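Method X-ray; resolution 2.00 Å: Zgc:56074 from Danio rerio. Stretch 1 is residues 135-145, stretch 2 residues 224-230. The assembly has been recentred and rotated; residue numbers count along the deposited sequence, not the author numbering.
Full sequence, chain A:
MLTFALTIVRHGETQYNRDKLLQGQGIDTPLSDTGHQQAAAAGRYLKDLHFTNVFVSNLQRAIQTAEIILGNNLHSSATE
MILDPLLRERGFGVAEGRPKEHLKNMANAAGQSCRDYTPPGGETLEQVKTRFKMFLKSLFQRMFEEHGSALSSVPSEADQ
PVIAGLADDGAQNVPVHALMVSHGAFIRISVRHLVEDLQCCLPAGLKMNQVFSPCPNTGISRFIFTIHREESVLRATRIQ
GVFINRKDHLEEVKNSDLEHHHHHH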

# COMPACT_ATOMS: atom_id res chain seq x y z
N PHE A 135 7.65 -2.41 -8.70
CA PHE A 135 6.20 -2.30 -8.77
C PHE A 135 5.78 -0.93 -9.30
O PHE A 135 4.90 -0.85 -10.16
CB PHE A 135 5.52 -2.56 -7.40
CG PHE A 135 4.03 -2.25 -7.43
CD1 PHE A 135 3.14 -3.12 -8.05
CD2 PHE A 135 3.54 -1.06 -6.90
CE1 PHE A 135 1.76 -2.82 -8.12
CE2 PHE A 135 2.16 -0.77 -6.96
CZ PHE A 135 1.28 -1.67 -7.58
N LEU A 136 6.39 0.14 -8.79
CA LEU A 136 6.08 1.49 -9.26
C LEU A 136 6.32 1.67 -10.74
O LEU A 136 5.51 2.26 -11.44
CB LEU A 136 6.88 2.56 -8.50
CG LEU A 136 6.39 3.01 -7.13
CD1 LEU A 136 7.24 4.20 -6.70
CD2 LEU A 136 4.91 3.38 -7.11
N LYS A 137 7.45 1.16 -11.21
CA LYS A 137 7.79 1.24 -12.63
C LYS A 137 6.72 0.52 -13.48
O LYS A 137 6.24 1.06 -14.48
CB LYS A 137 9.20 0.66 -12.85
CG LYS A 137 9.74 0.85 -14.24
CD LYS A 137 11.16 0.25 -14.37
CE LYS A 137 11.63 0.28 -15.82
NZ LYS A 137 10.85 -0.66 -16.69
N SER A 138 6.32 -0.68 -13.05
CA SER A 138 5.26 -1.44 -13.71
C SER A 138 3.89 -0.72 -13.65
O SER A 138 3.15 -0.66 -14.64
CB SER A 138 5.18 -2.81 -13.02
OG SER A 138 4.17 -3.62 -13.58
N LEU A 139 3.57 -0.19 -12.46
CA LEU A 139 2.36 0.58 -12.23
C LEU A 139 2.24 1.79 -13.17
O LEU A 139 1.21 1.97 -13.82
CB LEU A 139 2.29 1.07 -10.77
CG LEU A 139 1.14 2.01 -10.42
CD1 LEU A 139 -0.18 1.23 -10.50
CD2 LEU A 139 1.34 2.64 -9.03
N PHE A 140 3.29 2.61 -13.22
CA PHE A 140 3.27 3.79 -14.08
C PHE A 140 3.02 3.40 -15.55
O PHE A 140 2.22 4.05 -16.24
CB PHE A 140 4.59 4.60 -14.01
CG PHE A 140 4.89 5.22 -12.66
CD1 PHE A 140 3.94 5.26 -11.64
CD2 PHE A 140 6.14 5.79 -12.42
CE1 PHE A 140 4.23 5.84 -10.41
CE2 PHE A 140 6.45 6.38 -11.18
CZ PHE A 140 5.49 6.40 -10.18
N GLN A 141 3.73 2.38 -16.01
CA GLN A 141 3.64 1.96 -17.41
C GLN A 141 2.21 1.48 -17.73
O GLN A 141 1.63 1.88 -18.74
CB GLN A 141 4.69 0.90 -17.74
CG GLN A 141 4.61 0.35 -19.18
CD GLN A 141 4.86 1.43 -20.25
OE1 GLN A 141 5.70 2.32 -20.08
NE2 GLN A 141 4.12 1.34 -21.37
N ARG A 142 1.66 0.67 -16.84
CA ARG A 142 0.29 0.17 -17.01
C ARG A 142 -0.77 1.28 -16.94
O ARG A 142 -1.71 1.27 -17.72
CB ARG A 142 -0.03 -0.93 -15.98
CG ARG A 142 -1.42 -1.59 -16.21
CD ARG A 142 -1.80 -2.53 -15.07
NE ARG A 142 -0.90 -3.68 -15.02
CZ ARG A 142 -1.12 -4.84 -15.66
NH1 ARG A 142 -2.21 -5.00 -16.40
NH2 ARG A 142 -0.24 -5.82 -15.55
N MET A 143 -0.63 2.22 -16.00
CA MET A 143 -1.59 3.33 -15.89
C MET A 143 -1.52 4.21 -17.14
O MET A 143 -2.55 4.65 -17.67
CB MET A 143 -1.35 4.19 -14.63
CG MET A 143 -1.58 3.47 -13.26
SD MET A 143 -3.23 2.69 -13.06
CE MET A 143 -2.78 1.03 -13.48
N PHE A 144 -0.30 4.47 -17.59
CA PHE A 144 -0.10 5.32 -18.76
C PHE A 144 -0.69 4.67 -20.02
O PHE A 144 -1.36 5.35 -20.77
CB PHE A 144 1.38 5.62 -18.95
CG PHE A 144 1.63 6.80 -19.84
CD1 PHE A 144 1.61 8.08 -19.33
CD2 PHE A 144 1.91 6.62 -21.19
CE1 PHE A 144 1.85 9.18 -20.15
CE2 PHE A 144 2.14 7.69 -22.02
CZ PHE A 144 2.12 8.97 -21.51
N GLU A 145 -0.43 3.38 -20.23
CA GLU A 145 -0.94 2.66 -21.39
C GLU A 145 -2.47 2.61 -21.42
O GLU A 145 -3.07 2.65 -22.48
CB GLU A 145 -0.49 1.21 -21.37
CG GLU A 145 0.91 0.96 -21.81
CD GLU A 145 1.40 -0.41 -21.36
OE1 GLU A 145 0.62 -1.13 -20.68
OE2 GLU A 145 2.56 -0.75 -21.66
N ILE A 224 -1.39 10.88 -4.34
CA ILE A 224 -1.70 11.28 -5.70
C ILE A 224 -0.38 11.43 -6.46
O ILE A 224 0.55 12.14 -6.01
CB ILE A 224 -2.45 12.65 -5.73
CG1 ILE A 224 -3.58 12.72 -4.69
CG2 ILE A 224 -2.96 12.94 -7.16
CD1 ILE A 224 -4.62 11.59 -4.80
N PHE A 225 -0.29 10.76 -7.61
CA PHE A 225 0.90 10.79 -8.46
C PHE A 225 0.64 11.59 -9.72
O PHE A 225 -0.43 11.49 -10.34
CB PHE A 225 1.27 9.37 -8.91
CG PHE A 225 1.78 8.49 -7.81
CD1 PHE A 225 3.15 8.27 -7.66
CD2 PHE A 225 0.90 7.86 -6.93
CE1 PHE A 225 3.64 7.43 -6.66
CE2 PHE A 225 1.38 7.03 -5.90
CZ PHE A 225 2.75 6.81 -5.77
N THR A 226 1.62 12.39 -10.12
CA THR A 226 1.61 12.97 -11.46
C THR A 226 2.84 12.44 -12.18
O THR A 226 3.97 12.56 -11.68
CB THR A 226 1.62 14.50 -11.42
OG1 THR A 226 0.39 14.94 -10.83
CG2 THR A 226 1.73 15.07 -12.83
N ILE A 227 2.61 11.83 -13.34
CA ILE A 227 3.69 11.19 -14.09
C ILE A 227 3.86 11.83 -15.47
O ILE A 227 2.86 12.22 -16.11
CB ILE A 227 3.54 9.65 -14.16
CG1 ILE A 227 2.25 9.24 -14.86
CG2 ILE A 227 3.60 9.00 -12.73
CD1 ILE A 227 2.19 7.71 -15.20
N HIS A 228 5.13 11.92 -15.88
CA HIS A 228 5.59 12.47 -17.16
C HIS A 228 6.40 11.41 -17.91
O HIS A 228 7.03 10.56 -17.30
CB HIS A 228 6.51 13.69 -16.94
CG HIS A 228 5.79 14.95 -16.54
ND1 HIS A 228 6.21 16.20 -16.94
CD2 HIS A 228 4.69 15.14 -15.76
CE1 HIS A 228 5.39 17.12 -16.43
NE2 HIS A 228 4.46 16.50 -15.72
N ARG A 229 6.38 11.50 -19.23
CA ARG A 229 7.20 10.66 -20.07
C ARG A 229 8.29 11.52 -20.69
O ARG A 229 8.01 12.57 -21.28
CB ARG A 229 6.34 10.06 -21.16
CG ARG A 229 6.90 8.86 -21.84
CD ARG A 229 5.71 8.04 -22.34
NE ARG A 229 6.11 7.13 -23.39
CZ ARG A 229 6.23 5.82 -23.23
NH1 ARG A 229 5.94 5.24 -22.06
NH2 ARG A 229 6.62 5.08 -24.27
N GLU A 230 9.54 11.09 -20.51
CA GLU A 230 10.71 11.72 -21.13
C GLU A 230 11.62 10.63 -21.65
O GLU A 230 12.07 9.78 -20.88
CB GLU A 230 11.48 12.54 -20.11
CG GLU A 230 10.71 13.71 -19.57
CD GLU A 230 11.11 14.07 -18.16
OE1 GLU A 230 11.75 13.24 -17.47
OE2 GLU A 230 10.78 15.20 -17.74

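Residues 224-230 belong to a strand that packs across a helix containing residues 135-145. The two axes cross at -80°, close to perpendicular, and approach to 10.2 Å. A strand crossing a helix this steeply meets it over a short length. The nearest CA pair is F140 CA to I227 CA, at 7.4 Å. The surface buried between the two, both sides summed, is 421 Å². No hydrogen bond links the strand to the helix, so the contact rests mainly on the packing of apolar side chains.

The alternation of the strand sets the pattern. F225, I227 and R229 point their CA-to-CB bonds toward the helix. I224, T226, H228 and E230 make no side-chain contact with it.

I224 is the first residue of the stretch, and its side chain is out of reach of the helix.

F225 is the first residue to touch. It is buried, and its ring meets two helix residues one turn apart. F225 CD1 lies 3.8 Å from F140 CE1. The two rings have centroids 5.8 Å apart and planes at 62°, an oblique arrangement. F225 CE1 also lies 4.3 Å from L136 CD2. The CA-to-CB bond of L136 points sideways, but the end of its side chain comes nearer and so reaches the ring.

T226 is out of reach of the helix. Its OG1 is hydrogen-bonded elsewhere in the structure.

I227 sits at the middle of the contact and has the largest covered area of any residue in it, 93 Å². Its two methyl groups meet different parts of the helix. I227 CG2 sits over one face of the F140 ring, 3.8 Å from the ring centroid and 6° off the ring normal. This is a CH-pi contact with the methyl almost directly above the ring centre. I227 CD1 lies 3.8 Å from F140 O. That oxygen already accepts the helix hydrogen bond from F144 N, at 2.9 Å, so the methyl packs against a carbonyl in use. I227 CD1 also lies 4.2 Å from F144 CD1, one turn further along the helix.

H228 points its CA-to-CB bond away from the helix. Its side chain makes no contact with it.

R229 extends the contact toward the later part of the helix. Its chi1, chi2 and chi3 are all t, so the chain is extended. The aliphatic part packs on F144, with R229 CD 3.6 Å from F144 CE2. The guanidinium reaches Q141, where R229 NH1 lies 3.5 Å from Q141 OE1. The oxygen is at the edge of the guanidinium, near its plane, but the pair is a polar contact and not a hydrogen bond. The other end of the Q141 amide is engaged within the helix: Q141 NE2 donates to E145 OE2 at 2.6 Å, with a nearly straight angle of 171°.

E230 is exposed and its side chain does not reach the helix.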